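Local coordinates for protein 3-hydroxyacyl-CoA dehydrogenase (Archaeoglobus fulgidus, PDB 1ZEJ) that probably binds NAD+ and uses it to oxidise a hydroxyl group of its substrate, at residues 20-25 / 130-135; 87-92 / 113-118; 228-233 / 245-250. All coordinates share one frame; numbering follows the deposited sequence. Where two conformers were deposited one is given.

In the fold
The chain begins with the NAD-binding domain. Residues 20-25 follow strand 14-18 and start helix 22-32. Contact 1 closes a long loop by bringing this turn against residues 130-135, the loop after strand 125-130. Contact 2 is nested inside that loop. It joins helix 85-96 to the short helix 112-116, some 20 Å from contact 1 between centres. Contact 3 comes later and in series, in the C-terminal domain, closing a short loop that holds the end of helix 226-240. It ties that helix to the loop that leads into helix 249-256. Its centre lies about 39 Å from that of contact 1, across the centre of the chain. Residues of all three contacts also meet the second subunit.

Contact 1. Residues 20-25 / 130-135; sequences AGLMGR and WMNPPH
The glycine-rich turn of a Rossmann-type NAD-binding domain meets the loop after strand 125-130, and Met23 and Leu22 touch Trp130, Asn132 and Pro134 there. Ala20 to Gly24 and Asn132 are predicted to bind NAD+, so the contact probably joins two walls of the cofactor site. Gly21 is the N-cap of helix 22-32, and its O accepts a hydrogen bond from Arg25 N.

Met23 is a selenomethionine here. Its chain bends at chi2 (-56°) and again at chi3 (-65°), which carries CE into the loop. CE lies 3.7 Å from Pro134 CG and 3.9 Å from Trp130 CB. It also sits 3.7 Å from Trp130 O, a van der Waals approach to a backbone oxygen. Further back along the chain, SE is 3.9 Å from Asn132 OD1.

Asn132 carries CG anti to the backbone N (chi1 -165°), and its amide thereby reaches the helix start. Leu22 CD2 lies 4.0 Å from Asn132 OD1, and the two side chains cross at about a right angle. With an alanine in place of Asn132, Met23 SE and Leu22 CD2 would probably lose the amide they rest on, and the predicted cofactor site a polar partner. Arg25 NH1 and His135 NE2 stand 4.5 Å apart, near each other but unbonded.

Arg279 NH2 of the second subunit hydrogen-bonds Asn132 O. Asn106 touches Met23, and its OD1 accepts a hydrogen bond from Trp130 N. The Trp130 ring packs on Ile27 and Ala30 of helix 22-32 and on Val140 of strand 139-144.

Contact 2. Residues 87-92 / 113-118; sequences TKVEVL and DDIAER
Apolar packing joins the two helices, with Ile115 and Val89 at the centre. Their CA atoms are 6.0 Å apart, and Val89 CG2 lies 4.2 Å from Ile115 CA. Ile115 offers two branches to helix 85-96. Its CG2 meets Leu92 CD1 at 3.6 Å, and these side chains cross at about a right angle. Its CG1 is anti to the carbonyl carbon (chi1 -66°), and CD1 at the end of that branch lies 4.0 Å from Lys88 CD. Ile115 thus spans one turn of the facing helix, from Lys88 to Leu92. Val89 sits between these two in sequence and turns its methyls to Arg118. Val89 CG1 is 3.8 Å from Arg118 CB, while Val89 CG2 lies 4.0 Å from Arg118 CD. The aliphatic part of the arginine does the packing.

Both helices belong to the Rossmann-type NAD-binding domain. Helix 85-96 follows strand 76-79, and helix 112-116 lies between strands 103-105 and 125-130 of the parallel part of the sheet. Phe125 of strand 125-130 touches both Leu92 and Ile115.

The polar contacts lie around this apolar patch. Arg118 is extended from CG to NE, and its guanidinium group turns back to its own segment. NH1 donates to Asp114 O at 2.8 Å, with an N-H...O angle of 151°. The same NH1 forms a salt bridge to Glu117 OE2 at 2.9 Å, where the hydrogen-bond geometry is weak.

Lys88 is a predicted NAD+-binding residue. Its NZ forms a salt bridge with Glu79 and hydrogen bonds with Ser105 OG and Asn106 O. Asp114 makes a salt bridge to Arg239 of the second subunit.

Contact 3. Residues 228-233 / 245-250; sequences VAYYAS and FKPPEW
Tyr230 and Pro247 make the closest side-chain contact. Pro247 CB lies over one face of the tyrosine ring, displaced toward its CE1 side, and packs at 3.4 Å from Tyr230 CE1 as an apolar contact. The ring also meets Pro248 O, but at its edge and in the ring plane, with Tyr230 CE1 3.5 Å away. One aromatic group thus packs against a proline side chain and the next proline's carbonyl. Pro247 CB has a second neighbour in Ser233 OG, at 3.6 Å.

Ser233 also faces Phe245. Its CB is 3.5 Å from Phe245 O, and Phe245 CB comes to 3.8 Å from Ser233 O. The two backbone oxygens of this pair are both acceptors and do not bond to each other.

The contact lies in the helical C-terminal domain, away from the predicted NAD+-binding residues. It lays the chain just before helix 249-256 along helix 226-240. Tyr230 and Ser233 are nearly one turn apart on that helix.

Tyr230 has CG anti to the backbone N (chi1 -168°), which swings the ring out to the prolines. In the conformer described, Ser233 OG donates to Tyr230 O at 3.0 Å, from above the carbonyl plane. This bond holds the hydroxyl beside Pro247; a second conformer was also deposited. Pro248 is flanked by the Trp250 ring, with Pro248 CG 3.7 Å above one face, offset toward the rim.

Further out, Tyr230 packs on Leu251 and Ile255 of helix 249-256, and Phe245 packs on Leu236 and Tyr237. Ser188 of the second subunit touches Pro248 and Trp250.

Contact 1. Residues 20-25 / 130-135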
loop_
_atom_site.group_PDB
_atom_site.type_symbol
_atom_site.label_atom_id
_atom_site.label_comp_id
_atom_site.label_asym_id
_atom_site.label_seq_id
_atom_site.Cartn_x
_atom_site.Cartn_y
_atom_site.Cartn_z
ATOM N N ALA A 20 -31.075 2.684 -4.553
ATOM C CA ALA A 20 -30.758 4.030 -4.999
ATOM C C ALA A 20 -29.977 4.790 -3.902
ATOM O O ALA A 20 -29.977 6.002 -3.861
ATOM C CB ALA A 20 -32.056 4.770 -5.368
ATOM N N GLY A 21 -29.313 4.067 -3.011
ATOM C CA GLY A 21 -28.378 4.692 -2.056
ATOM C C GLY A 21 -27.110 5.086 -2.789
ATOM O O GLY A 21 -27.055 5.042 -4.002
ATOM N N LEU A 22 -26.112 5.537 -2.035
ATOM C CA LEU A 22 -24.861 6.040 -2.606
ATOM C C LEU A 22 -24.224 5.074 -3.626
ATOM O O LEU A 22 -23.829 5.481 -4.724
ATOM C CB LEU A 22 -23.866 6.320 -1.463
ATOM C CG LEU A 22 -22.424 6.727 -1.843
ATOM C CD1 LEU A 22 -22.395 8.127 -2.418
ATOM C CD2 LEU A 22 -21.503 6.642 -0.589
HETATM N N MSE A 23 -24.147 3.796 -3.279
HETATM C CA MSE A 23 -23.435 2.869 -4.118
HETATM C C MSE A 23 -24.264 2.613 -5.399
HETATM O O MSE A 23 -23.699 2.683 -6.478
HETATM C CB MSE A 23 -23.065 1.579 -3.376
HETATM C CG MSE A 23 -21.960 1.800 -2.334
HETATM SE SE MSE A 23 -20.277 2.618 -3.050
HETATM C CE MSE A 23 -19.859 1.176 -4.157
ATOM N N GLY A 24 -25.564 2.332 -5.264
ATOM C CA GLY A 24 -26.466 2.104 -6.415
ATOM C C GLY A 24 -26.490 3.262 -7.383
ATOM O O GLY A 24 -26.357 3.092 -8.596
ATOM N N ARG A 25 -26.640 4.453 -6.819
ATOM C CA ARG A 25 -26.584 5.729 -7.532
ATOM C C ARG A 25 -25.258 5.877 -8.300
ATOM O O ARG A 25 -25.244 6.218 -9.499
ATOM C CB ARG A 25 -26.837 6.933 -6.620
ATOM C CG ARG A 25 -25.929 8.112 -6.904
ATOM C CD ARG A 25 -26.356 9.335 -6.140
ATOM N NE ARG A 25 -25.467 9.686 -5.040
ATOM C CZ ARG A 25 -24.249 10.210 -5.182
ATOM N NH1 ARG A 25 -23.715 10.406 -6.382
ATOM N NH2 ARG A 25 -23.550 10.523 -4.106
ATOM N N TRP A 130 -17.462 -2.688 -6.403
ATOM C CA TRP A 130 -17.115 -1.390 -6.939
ATOM C C TRP A 130 -16.462 -0.612 -5.849
ATOM O O TRP A 130 -16.756 -0.806 -4.683
ATOM C CB TRP A 130 -18.375 -0.623 -7.345
ATOM C CG TRP A 130 -19.167 -1.221 -8.485
ATOM C CD1 TRP A 130 -20.058 -2.251 -8.399
ATOM C CD2 TRP A 130 -19.172 -0.808 -9.849
ATOM N NE1 TRP A 130 -20.614 -2.502 -9.614
ATOM C CE2 TRP A 130 -20.071 -1.641 -10.530
ATOM C CE3 TRP A 130 -18.492 0.171 -10.567
ATOM C CZ2 TRP A 130 -20.333 -1.507 -11.895
ATOM C CZ3 TRP A 130 -18.765 0.319 -11.927
ATOM C CH2 TRP A 130 -19.661 -0.525 -12.580
HETATM N N MSE A 131 -15.582 0.314 -6.218
HETATM C CA MSE A 131 -14.916 1.167 -5.231
HETATM C C MSE A 131 -15.679 2.499 -5.172
HETATM O O MSE A 131 -16.637 2.722 -5.906
HETATM C CB MSE A 131 -13.436 1.360 -5.580
HETATM C CG MSE A 131 -12.689 0.101 -5.964
HETATM SE SE MSE A 131 -12.565 -1.192 -4.504
HETATM C CE MSE A 131 -12.656 -2.905 -5.499
ATOM N N ASN A 132 -15.317 3.339 -4.238
ATOM C CA ASN A 132 -16.100 4.529 -3.950
ATOM C C ASN A 132 -15.362 5.782 -4.347
ATOM O O ASN A 132 -14.305 6.033 -3.791
ATOM C CB ASN A 132 -16.391 4.592 -2.443
ATOM C CG ASN A 132 -17.494 5.600 -2.093
ATOM O OD1 ASN A 132 -18.342 5.971 -2.928
ATOM N ND2 ASN A 132 -17.484 6.045 -0.857
ATOM N N PRO A 133 -15.938 6.611 -5.248
ATOM C CA PRO A 133 -17.185 6.426 -6.014
ATOM C C PRO A 133 -17.016 5.526 -7.227
ATOM O O PRO A 133 -15.959 5.609 -7.894
ATOM C CB PRO A 133 -17.544 7.842 -6.463
ATOM C CG PRO A 133 -16.519 8.769 -5.900
ATOM C CD PRO A 133 -15.347 7.928 -5.500
ATOM N N PRO A 134 -18.029 4.658 -7.505
ATOM C CA PRO A 134 -17.982 3.703 -8.600
ATOM C C PRO A 134 -17.648 4.320 -9.946
ATOM O O PRO A 134 -16.963 3.701 -10.722
ATOM C CB PRO A 134 -19.389 3.144 -8.608
ATOM C CG PRO A 134 -19.771 3.171 -7.241
ATOM C CD PRO A 134 -19.275 4.479 -6.734
ATOM N N HIS A 135 -18.084 5.554 -10.179
ATOM C CA HIS A 135 -17.924 6.210 -11.455
ATOM C C HIS A 135 -16.599 6.921 -11.566
ATOM O O HIS A 135 -16.283 7.437 -12.627
ATOM C CB HIS A 135 -19.044 7.241 -11.719
ATOM C CG HIS A 135 -19.437 8.047 -10.516
ATOM N ND1 HIS A 135 -19.260 9.407 -10.440
ATOM C CD2 HIS A 135 -20.031 7.674 -9.349
ATOM C CE1 HIS A 135 -19.707 9.845 -9.274
ATOM N NE2 HIS A 135 -20.181 8.814 -8.592
#

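Contact 2. Residues 87-92 / 113-118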
loop_
_atom_site.group_PDB
_atom_site.type_symbol
_atom_site.label_atom_id
_atom_site.label_comp_id
_atom_site.label_asym_id
_atom_site.label_seq_id
_atom_site.Cartn_x
_atom_site.Cartn_y
_atom_site.Cartn_z
ATOM N N THR A 87 -31.481 -9.797 3.540
ATOM C CA THR A 87 -32.010 -8.740 2.665
ATOM C C THR A 87 -31.540 -8.972 1.234
ATOM O O THR A 87 -32.336 -8.882 0.287
ATOM C CB THR A 87 -31.573 -7.339 3.099
ATOM O OG1 THR A 87 -31.921 -7.104 4.477
ATOM C CG2 THR A 87 -32.234 -6.275 2.221
ATOM N N LYS A 88 -30.263 -9.265 1.067
ATOM C CA LYS A 88 -29.716 -9.511 -0.275
ATOM C C LYS A 88 -30.332 -10.753 -0.902
ATOM O O LYS A 88 -30.757 -10.721 -2.053
ATOM C CB LYS A 88 -28.178 -9.627 -0.250
ATOM C CG LYS A 88 -27.516 -8.275 0.033
ATOM C CD LYS A 88 -26.006 -8.309 -0.114
ATOM C CE LYS A 88 -25.387 -6.889 -0.045
ATOM N NZ LYS A 88 -25.315 -6.252 -1.420
ATOM N N VAL A 89 -30.413 -11.827 -0.112
ATOM C CA VAL A 89 -31.018 -13.069 -0.583
ATOM C C VAL A 89 -32.467 -12.820 -1.039
ATOM O O VAL A 89 -32.877 -13.266 -2.107
ATOM C CB VAL A 89 -30.912 -14.149 0.504
ATOM C CG1 VAL A 89 -31.842 -15.374 0.236
ATOM C CG2 VAL A 89 -29.490 -14.566 0.612
ATOM N N GLU A 90 -33.221 -12.092 -0.234
ATOM C CA GLU A 90 -34.618 -11.816 -0.559
ATOM C C GLU A 90 -34.790 -11.105 -1.918
ATOM O O GLU A 90 -35.557 -11.545 -2.790
ATOM C CB GLU A 90 -35.255 -11.020 0.574
ATOM C CG GLU A 90 -36.561 -10.346 0.181
ATOM C CD GLU A 90 -37.303 -9.791 1.348
ATOM O OE1 GLU A 90 -36.805 -9.953 2.491
ATOM O OE2 GLU A 90 -38.399 -9.212 1.115
ATOM N N VAL A 91 -34.028 -10.043 -2.132
ATOM C CA VAL A 91 -34.130 -9.291 -3.387
ATOM C C VAL A 91 -33.638 -10.125 -4.538
ATOM O O VAL A 91 -34.258 -10.122 -5.585
ATOM C CB VAL A 91 -33.234 -8.002 -3.287
ATOM C CG1 VAL A 91 -33.031 -7.346 -4.621
ATOM C CG2 VAL A 91 -33.840 -7.035 -2.301
ATOM N N LEU A 92 -32.540 -10.852 -4.347
ATOM C CA LEU A 92 -31.988 -11.673 -5.426
ATOM C C LEU A 92 -32.894 -12.848 -5.816
ATOM O O LEU A 92 -33.041 -13.172 -6.992
ATOM C CB LEU A 92 -30.591 -12.168 -5.045
ATOM C CG LEU A 92 -29.542 -11.049 -4.991
ATOM C CD1 LEU A 92 -28.327 -11.486 -4.188
ATOM C CD2 LEU A 92 -29.119 -10.647 -6.369
ATOM N N ASP A 113 -20.509 -16.773 -1.373
ATOM C CA ASP A 113 -20.900 -18.178 -1.250
ATOM C C ASP A 113 -22.127 -18.332 -0.345
ATOM O O ASP A 113 -23.023 -19.135 -0.639
ATOM C CB ASP A 113 -19.736 -19.037 -0.777
ATOM C CG ASP A 113 -18.730 -19.304 -1.907
ATOM O OD1 ASP A 113 -18.913 -20.266 -2.631
ATOM O OD2 ASP A 113 -17.778 -18.549 -2.052
ATOM N N ASP A 114 -22.209 -17.550 0.729
ATOM C CA ASP A 114 -23.383 -17.664 1.615
ATOM C C ASP A 114 -24.660 -17.176 0.902
ATOM O O ASP A 114 -25.759 -17.731 1.073
ATOM C CB ASP A 114 -23.190 -16.902 2.912
ATOM C CG ASP A 114 -22.210 -17.549 3.839
ATOM O OD1 ASP A 114 -21.650 -18.647 3.574
ATOM O OD2 ASP A 114 -21.986 -16.920 4.867
ATOM N N ILE A 115 -24.529 -16.121 0.103
ATOM C CA ILE A 115 -25.630 -15.680 -0.732
ATOM C C ILE A 115 -26.000 -16.734 -1.796
ATOM O O ILE A 115 -27.169 -17.152 -1.904
ATOM C CB ILE A 115 -25.317 -14.339 -1.435
ATOM C CG1 ILE A 115 -25.195 -13.222 -0.409
ATOM C CG2 ILE A 115 -26.402 -14.003 -2.450
ATOM C CD1 ILE A 115 -24.527 -11.968 -0.966
ATOM N N ALA A 116 -24.995 -17.190 -2.532
ATOM C CA ALA A 116 -25.208 -18.115 -3.643
ATOM C C ALA A 116 -25.890 -19.378 -3.225
ATOM O O ALA A 116 -26.696 -19.914 -3.946
ATOM C CB ALA A 116 -23.876 -18.473 -4.259
ATOM N N GLU A 117 -25.554 -19.896 -2.064
ATOM C CA GLU A 117 -26.143 -21.164 -1.642
ATOM C C GLU A 117 -27.636 -21.035 -1.285
ATOM O O GLU A 117 -28.319 -22.055 -1.126
ATOM C CB GLU A 117 -25.311 -21.813 -0.536
ATOM C CG GLU A 117 -25.326 -21.153 0.782
ATOM C CD GLU A 117 -24.353 -21.824 1.773
ATOM O OE1 GLU A 117 -23.411 -22.556 1.375
ATOM O OE2 GLU A 117 -24.506 -21.541 2.962
ATOM N N ARG A 118 -28.144 -19.790 -1.192
ATOM C CA ARG A 118 -29.541 -19.560 -0.895
ATOM C C ARG A 118 -30.370 -19.167 -2.137
ATOM O O ARG A 118 -31.578 -18.947 -2.034
ATOM C CB ARG A 118 -29.636 -18.521 0.216
ATOM C CG ARG A 118 -29.173 -19.073 1.526
ATOM C CD ARG A 118 -28.773 -17.989 2.505
ATOM N NE ARG A 118 -28.473 -18.543 3.827
ATOM C CZ ARG A 118 -27.320 -19.116 4.195
ATOM N NH1 ARG A 118 -26.263 -19.240 3.360
ATOM N NH2 ARG A 118 -27.225 -19.574 5.442
#

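Contact 3. Residues 228-233 / 245-250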
loop_
_atom_site.group_PDB
_atom_site.type_symbol
_atom_site.label_atom_id
_atom_site.label_comp_id
_atom_site.label_asym_id
_atom_site.label_seq_id
_atom_site.Cartn_x
_atom_site.Cartn_y
_atom_site.Cartn_z
ATOM N N VAL A 228 17.676 -11.158 -2.569
ATOM C CA VAL A 228 17.820 -10.245 -1.452
ATOM C C VAL A 228 16.652 -10.422 -0.495
ATOM O O VAL A 228 16.847 -10.583 0.713
ATOM C CB VAL A 228 17.904 -8.771 -1.939
ATOM C CG1 VAL A 228 17.704 -7.812 -0.789
ATOM C CG2 VAL A 228 19.242 -8.535 -2.606
ATOM N N ALA A 229 15.442 -10.431 -1.046
ATOM C CA ALA A 229 14.238 -10.552 -0.242
ATOM C C ALA A 229 14.137 -11.880 0.486
ATOM O O ALA A 229 13.759 -11.915 1.646
ATOM C CB ALA A 229 12.994 -10.311 -1.100
ATOM N N TYR A 230 14.490 -12.974 -0.174
ATOM C CA TYR A 230 14.403 -14.269 0.460
ATOM C C TYR A 230 15.352 -14.397 1.661
ATOM O O TYR A 230 14.946 -14.851 2.722
ATOM C CB TYR A 230 14.731 -15.380 -0.529
ATOM C CG TYR A 230 14.365 -16.746 0.002
ATOM C CD1 TYR A 230 13.048 -17.200 -0.060
ATOM C CD2 TYR A 230 15.318 -17.580 0.570
ATOM C CE1 TYR A 230 12.683 -18.431 0.436
ATOM C CE2 TYR A 230 14.959 -18.826 1.071
ATOM C CZ TYR A 230 13.628 -19.236 0.998
ATOM O OH TYR A 230 13.229 -20.471 1.468
ATOM N N TYR A 231 16.612 -14.031 1.465
ATOM C CA TYR A 231 17.598 -14.050 2.547
ATOM C C TYR A 231 17.303 -12.971 3.600
ATOM O O TYR A 231 17.533 -13.196 4.761
ATOM C CB TYR A 231 19.021 -13.915 1.987
ATOM C CG TYR A 231 19.414 -15.067 1.093
ATOM C CD1 TYR A 231 19.498 -16.370 1.595
ATOM C CD2 TYR A 231 19.702 -14.861 -0.258
ATOM C CE1 TYR A 231 19.842 -17.427 0.775
ATOM C CE2 TYR A 231 20.047 -15.907 -1.086
ATOM C CZ TYR A 231 20.116 -17.191 -0.576
ATOM O OH TYR A 231 20.482 -18.232 -1.409
ATOM N N ALA A 232 16.771 -11.825 3.212
ATOM C CA ALA A 232 16.438 -10.785 4.200
ATOM C C ALA A 232 15.249 -11.222 5.035
ATOM O O ALA A 232 15.313 -11.201 6.255
ATOM C CB ALA A 232 16.167 -9.447 3.544
ATOM N N SER A 233 14.181 -11.679 4.400
ATOM C CA SER A 233 13.037 -12.212 5.162
ATOM C C SER A 233 13.424 -13.387 6.041
ATOM O O SER A 233 13.056 -13.418 7.225
ATOM C CB SER A 233 11.925 -12.669 4.206
ATOM O OG SER A 233 12.268 -13.911 3.601
ATOM N N PHE A 245 7.315 -12.845 8.424
ATOM C CA PHE A 245 8.661 -12.898 7.861
ATOM C C PHE A 245 8.968 -14.239 7.194
ATOM O O PHE A 245 9.989 -14.368 6.506
ATOM C CB PHE A 245 9.719 -12.588 8.938
ATOM C CG PHE A 245 9.650 -11.184 9.475
ATOM C CD1 PHE A 245 9.576 -10.073 8.606
ATOM C CD2 PHE A 245 9.722 -10.954 10.849
ATOM C CE1 PHE A 245 9.525 -8.757 9.107
ATOM C CE2 PHE A 245 9.650 -9.657 11.360
ATOM C CZ PHE A 245 9.559 -8.552 10.492
ATOM N N LYS A 246 8.111 -15.242 7.396
ATOM C CA LYS A 246 8.438 -16.601 6.926
ATOM C C LYS A 246 8.609 -16.589 5.385
ATOM O O LYS A 246 7.702 -16.165 4.657
ATOM C CB LYS A 246 7.366 -17.612 7.360
ATOM C CG LYS A 246 7.811 -19.076 7.309
ATOM C CD LYS A 246 6.622 -20.040 7.436
ATOM C CE LYS A 246 6.244 -20.355 8.902
ATOM N NZ LYS A 246 4.999 -21.204 8.994
ATOM N N PRO A 247 9.782 -17.038 4.893
ATOM C CA PRO A 247 10.129 -16.985 3.454
ATOM C C PRO A 247 9.302 -17.935 2.553
ATOM O O PRO A 247 9.353 -19.155 2.739
ATOM C CB PRO A 247 11.609 -17.403 3.439
ATOM C CG PRO A 247 11.776 -18.225 4.656
ATOM C CD PRO A 247 10.874 -17.628 5.694
ATOM N N PRO A 248 8.578 -17.377 1.559
ATOM C CA PRO A 248 7.659 -18.169 0.745
ATOM C C PRO A 248 8.345 -19.171 -0.168
ATOM O O PRO A 248 9.418 -18.906 -0.696
ATOM C CB PRO A 248 6.930 -17.109 -0.079
ATOM C CG PRO A 248 7.812 -15.959 -0.125
ATOM C CD PRO A 248 8.593 -15.960 1.139
ATOM N N GLU A 249 7.699 -20.314 -0.337
ATOM C CA GLU A 249 8.124 -21.365 -1.256
ATOM C C GLU A 249 8.246 -20.942 -2.732
ATOM O O GLU A 249 9.193 -21.344 -3.414
ATOM C CB GLU A 249 7.132 -22.527 -1.158
ATOM C CG GLU A 249 7.444 -23.713 -2.058
ATOM C CD GLU A 249 6.397 -24.797 -1.956
ATOM O OE1 GLU A 249 5.211 -24.496 -2.219
ATOM O OE2 GLU A 249 6.761 -25.959 -1.628
ATOM N N TRP A 250 7.289 -20.155 -3.223
ATOM C CA TRP A 250 7.314 -19.685 -4.623
ATOM C C TRP A 250 8.609 -18.917 -4.910
ATOM O O TRP A 250 9.140 -18.961 -6.017
ATOM C CB TRP A 250 6.068 -18.833 -4.978
ATOM C CG TRP A 250 5.945 -17.493 -4.322
ATOM C CD1 TRP A 250 5.135 -17.179 -3.275
ATOM C CD2 TRP A 250 6.608 -16.266 -4.694
ATOM N NE1 TRP A 250 5.260 -15.848 -2.954
ATOM C CE2 TRP A 250 6.156 -15.260 -3.801
ATOM C CE3 TRP A 250 7.558 -15.924 -5.673
ATOM C CZ2 TRP A 250 6.612 -13.949 -3.851
ATOM C CZ3 TRP A 250 8.029 -14.610 -5.718
ATOM C CH2 TRP A 250 7.539 -13.630 -4.813
#